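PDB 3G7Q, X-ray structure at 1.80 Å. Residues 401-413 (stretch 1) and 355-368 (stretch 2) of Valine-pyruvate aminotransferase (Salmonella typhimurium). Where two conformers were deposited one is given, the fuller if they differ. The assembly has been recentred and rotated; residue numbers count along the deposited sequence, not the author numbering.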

# COMPACT_ATOMS: atom_id res chain seq x y z
N ALA A 401 -15.30 22.56 24.21
CA ALA A 401 -16.57 22.81 23.54
C ALA A 401 -17.30 21.50 23.26
O ALA A 401 -18.53 21.43 23.41
CB ALA A 401 -16.35 23.61 22.25
N GLY A 402 -16.57 20.47 22.84
CA GLY A 402 -17.16 19.14 22.58
C GLY A 402 -17.70 18.49 23.84
O GLY A 402 -18.81 17.91 23.85
N VAL A 403 -16.92 18.56 24.91
CA VAL A 403 -17.28 17.97 26.21
C VAL A 403 -18.50 18.66 26.79
O VAL A 403 -19.39 18.01 27.34
CB VAL A 403 -16.06 17.97 27.19
CG1 VAL A 403 -16.50 17.70 28.64
CG2 VAL A 403 -15.00 16.94 26.71
N LYS A 404 -18.56 19.98 26.67
CA LYS A 404 -19.71 20.72 27.16
C LYS A 404 -21.00 20.23 26.48
O LYS A 404 -22.02 20.00 27.15
CB LYS A 404 -19.52 22.22 26.92
CG LYS A 404 -20.69 23.09 27.39
CD LYS A 404 -20.39 24.56 27.20
CE LYS A 404 -21.56 25.43 27.64
NZ LYS A 404 -21.19 26.86 27.53
N ILE A 405 -20.93 20.06 25.16
CA ILE A 405 -22.09 19.58 24.38
C ILE A 405 -22.40 18.13 24.79
O ILE A 405 -23.56 17.77 25.03
CB ILE A 405 -21.82 19.72 22.88
CG1 ILE A 405 -21.88 21.22 22.48
CG2 ILE A 405 -22.81 18.89 22.04
CD1 ILE A 405 -21.40 21.50 21.07
N LEU A 406 -21.36 17.31 24.89
CA LEU A 406 -21.53 15.93 25.35
C LEU A 406 -22.28 15.88 26.68
O LEU A 406 -23.24 15.14 26.83
CB LEU A 406 -20.18 15.21 25.48
CG LEU A 406 -20.18 13.79 26.08
CD1 LEU A 406 -20.97 12.79 25.25
CD2 LEU A 406 -18.72 13.26 26.33
N ALA A 407 -21.81 16.64 27.67
CA ALA A 407 -22.45 16.65 28.97
C ALA A 407 -23.90 17.10 28.88
O ALA A 407 -24.76 16.59 29.59
CB ALA A 407 -21.65 17.52 29.96
N GLU A 408 -24.18 18.09 28.03
CA GLU A 408 -25.58 18.51 27.85
C GLU A 408 -26.46 17.39 27.30
O GLU A 408 -27.59 17.23 27.73
CB GLU A 408 -25.66 19.73 26.94
CG GLU A 408 -25.15 21.01 27.59
CD GLU A 408 -25.04 22.17 26.62
OE1 GLU A 408 -25.43 22.01 25.46
OE2 GLU A 408 -24.56 23.24 27.02
N GLU A 409 -25.93 16.62 26.36
CA GLU A 409 -26.67 15.51 25.73
C GLU A 409 -26.83 14.32 26.67
O GLU A 409 -27.86 13.67 26.65
CB GLU A 409 -26.03 15.13 24.39
CG GLU A 409 -26.16 16.24 23.35
CD GLU A 409 -27.57 16.73 23.16
OE1 GLU A 409 -28.52 15.89 23.06
OE2 GLU A 409 -27.76 17.96 23.13
N ILE A 410 -25.81 14.03 27.47
CA ILE A 410 -25.90 13.00 28.49
C ILE A 410 -26.99 13.41 29.50
O ILE A 410 -27.86 12.61 29.83
CB ILE A 410 -24.56 12.74 29.20
CG1 ILE A 410 -23.51 12.12 28.25
CG2 ILE A 410 -24.73 11.84 30.44
CD1 ILE A 410 -23.86 10.78 27.67
N GLU A 411 -26.97 14.67 29.95
CA GLU A 411 -27.99 15.16 30.89
C GLU A 411 -29.36 15.04 30.27
O GLU A 411 -30.30 14.65 30.95
CB GLU A 411 -27.71 16.61 31.28
CG GLU A 411 -28.84 17.39 31.95
CD GLU A 411 -29.29 16.87 33.31
OE1 GLU A 411 -28.51 16.14 33.95
OE2 GLU A 411 -30.43 17.23 33.74
N ARG A 412 -29.50 15.45 29.01
CA ARG A 412 -30.78 15.35 28.34
C ARG A 412 -31.30 13.90 28.32
O ARG A 412 -32.48 13.67 28.59
CB ARG A 412 -30.70 15.87 26.90
CG ARG A 412 -32.02 15.83 26.16
CD ARG A 412 -31.87 16.27 24.72
NE ARG A 412 -31.39 17.64 24.61
N ALA A 413 -30.44 12.94 27.98
CA ALA A 413 -30.82 11.51 27.93
C ALA A 413 -31.35 11.04 29.30
O ALA A 413 -32.38 10.37 29.40
CB ALA A 413 -29.63 10.65 27.48
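Stretch 2 (355-368) LLYQRLKARGVLMV

Stretch 1 is helical throughout, part of a longer helix. Stretch 2 is already helical at Leu355, in a helix that begins earlier in the chain, turns through Arg363 and Gly364, and runs extended from Val365. Gly364 has phi/psi of 85/17, angles that favour glycine. The two helices run in roughly opposing directions, with 131° between their N-to-C directions and a closest axial approach of 10.2 Å. Together the stretches bury 684 Å².

At the start of stretch 1, Gly402 faces the extended part of stretch 2. Its CA lies 4.1 Å from Val365 CG2. Gly402 adds no side chain here, and the Val365 side chain packs against its CA; the two CA atoms are 5.9 Å apart.

Ile405 points toward stretch 2. Its CD1 packs 3.6 Å from Val365 CG2, and its CG2 lies 4.0 Å from Leu360 CD2. The same CG2 covers one face of the Arg363 guanidinium, 3.9 Å from Arg363 NH1.

Leu406 is buried among apolar groups. Its CD1 is 4.1 Å from both Leu356 CD2 and Leu360 CD1. Its CD2 is 4.0 Å from CE of Met367, a selenomethionine.

Glu408 and Glu409 meet the edge of the Arg363 guanidinium, while Ile405 lies over one face. Glu408 OE1 accepts hydrogen bonds from Arg363 NH1 and NH2, both at 2.8 Å. Glu409 OE2 accepts one from Arg363 NH1 at 2.9 Å. Both acids form salt bridges with this arginine.

Glu409 also packs through CB, 3.7 Å from Leu356 CD1. Water 1 links it to Arg359: the water accepts from Arg359 NH1 at 2.9 Å and donates to Glu409 O and OE1, each at 2.7 Å.

One turn on from Leu406, Ile410 CD1 reaches Leu356 CD2 at 3.5 Å. Arg412, modelled only to NE, makes a looser contact, with CD 4.4 Å from Arg359 NH1.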

# COMPACT_ATOMS: atom_id res chain seq x y z
N LEU A 355 -27.55 6.39 19.22
CA LEU A 355 -28.48 7.53 19.26
C LEU A 355 -27.78 8.79 19.76
O LEU A 355 -27.94 9.86 19.18
CB LEU A 355 -29.72 7.22 20.11
CG LEU A 355 -30.76 8.34 20.18
CD1 LEU A 355 -31.21 8.87 18.78
CD2 LEU A 355 -31.97 7.86 20.98
N LEU A 356 -27.01 8.66 20.82
CA LEU A 356 -26.21 9.78 21.32
C LEU A 356 -25.34 10.37 20.20
O LEU A 356 -25.28 11.58 20.02
CB LEU A 356 -25.34 9.35 22.47
CG LEU A 356 -24.69 10.51 23.25
CD1 LEU A 356 -25.73 11.46 23.92
CD2 LEU A 356 -23.70 9.95 24.30
N TYR A 357 -24.71 9.51 19.41
CA TYR A 357 -23.90 9.95 18.28
C TYR A 357 -24.67 10.86 17.32
O TYR A 357 -24.14 11.86 16.85
CB TYR A 357 -23.39 8.72 17.49
CG TYR A 357 -22.77 9.08 16.15
CD1 TYR A 357 -23.53 9.17 14.99
CD2 TYR A 357 -21.40 9.28 16.04
CE1 TYR A 357 -22.94 9.48 13.76
CE2 TYR A 357 -20.82 9.62 14.82
CZ TYR A 357 -21.59 9.70 13.70
OH TYR A 357 -20.97 10.02 12.51
N GLN A 358 -25.91 10.50 17.01
CA GLN A 358 -26.74 11.32 16.10
C GLN A 358 -27.01 12.69 16.73
O GLN A 358 -27.00 13.72 16.05
CB GLN A 358 -28.06 10.62 15.77
CG GLN A 358 -27.87 9.33 14.96
CD GLN A 358 -27.24 9.57 13.60
OE1 GLN A 358 -27.50 10.61 12.97
NE2 GLN A 358 -26.43 8.63 13.13
N ARG A 359 -27.29 12.69 18.02
CA ARG A 359 -27.58 13.95 18.74
C ARG A 359 -26.37 14.87 18.80
O ARG A 359 -26.51 16.10 18.69
CB ARG A 359 -28.11 13.64 20.13
CG ARG A 359 -29.49 13.03 20.03
CD ARG A 359 -30.06 12.75 21.37
NE ARG A 359 -31.38 12.14 21.26
CZ ARG A 359 -32.10 11.81 22.32
NH1 ARG A 359 -31.63 12.05 23.53
NH2 ARG A 359 -33.29 11.25 22.16
N LEU A 360 -25.21 14.28 19.04
CA LEU A 360 -23.93 15.02 19.05
C LEU A 360 -23.63 15.56 17.64
O LEU A 360 -23.28 16.72 17.46
CB LEU A 360 -22.83 14.11 19.50
CG LEU A 360 -22.85 13.66 20.97
CD1 LEU A 360 -21.78 12.59 21.26
CD2 LEU A 360 -22.65 14.85 21.86
N LYS A 361 -23.76 14.70 16.64
CA LYS A 361 -23.51 15.09 15.26
C LYS A 361 -24.37 16.28 14.85
O LYS A 361 -23.88 17.20 14.20
CB LYS A 361 -23.79 13.91 14.33
CG LYS A 361 -23.56 14.23 12.85
CD LYS A 361 -23.47 12.97 12.01
CE LYS A 361 -24.80 12.52 11.53
NZ LYS A 361 -25.25 13.39 10.39
N ALA A 362 -25.64 16.27 15.24
CA ALA A 362 -26.56 17.38 14.92
C ALA A 362 -26.07 18.69 15.53
O ALA A 362 -26.45 19.76 15.06
CB ALA A 362 -27.97 17.07 15.41
N ARG A 363 -25.29 18.60 16.60
CA ARG A 363 -24.70 19.77 17.25
C ARG A 363 -23.24 20.01 16.91
O ARG A 363 -22.58 20.79 17.58
CB ARG A 363 -24.89 19.65 18.75
CG ARG A 363 -26.35 19.60 19.13
CD ARG A 363 -26.57 19.75 20.59
NE ARG A 363 -26.16 21.06 21.08
CZ ARG A 363 -25.99 21.35 22.36
NH1 ARG A 363 -26.17 20.43 23.29
NH2 ARG A 363 -25.59 22.56 22.71
N GLY A 364 -22.72 19.33 15.90
CA GLY A 364 -21.37 19.56 15.41
C GLY A 364 -20.25 18.85 16.10
O GLY A 364 -19.08 19.23 15.93
N VAL A 365 -20.57 17.80 16.85
CA VAL A 365 -19.58 17.04 17.61
C VAL A 365 -19.57 15.59 17.11
O VAL A 365 -20.62 14.94 17.04
CB VAL A 365 -19.88 17.06 19.13
CG1 VAL A 365 -18.88 16.22 19.90
CG2 VAL A 365 -19.90 18.49 19.66
N LEU A 366 -18.39 15.12 16.71
CA LEU A 366 -18.23 13.76 16.26
C LEU A 366 -17.30 12.95 17.17
O LEU A 366 -16.17 13.36 17.43
CB LEU A 366 -17.67 13.77 14.84
CG LEU A 366 -18.60 14.30 13.75
CD1 LEU A 366 -17.80 14.31 12.48
CD2 LEU A 366 -19.91 13.47 13.60
N MSE A 367 -17.82 11.79 17.63
CA MSE A 367 -17.09 10.79 18.41
C MSE A 367 -17.50 9.44 17.80
O MSE A 367 -18.42 9.40 16.99
CB MSE A 367 -17.46 10.86 19.90
CG MSE A 367 -17.10 12.17 20.49
SE MSE A 367 -17.56 12.16 22.41
CE MSE A 367 -16.69 13.82 22.96
N VAL A 368 -16.80 8.36 18.15
CA VAL A 368 -17.11 7.05 17.56
C VAL A 368 -17.95 6.18 18.48
O VAL A 368 -17.60 5.96 19.62
CB VAL A 368 -15.84 6.25 17.17
CG1 VAL A 368 -16.24 5.05 16.30
CG2 VAL A 368 -14.83 7.15 16.43
O HOH W 1 -29.26 13.60 24.31
O HOH W 2 -24.32 24.91 24.90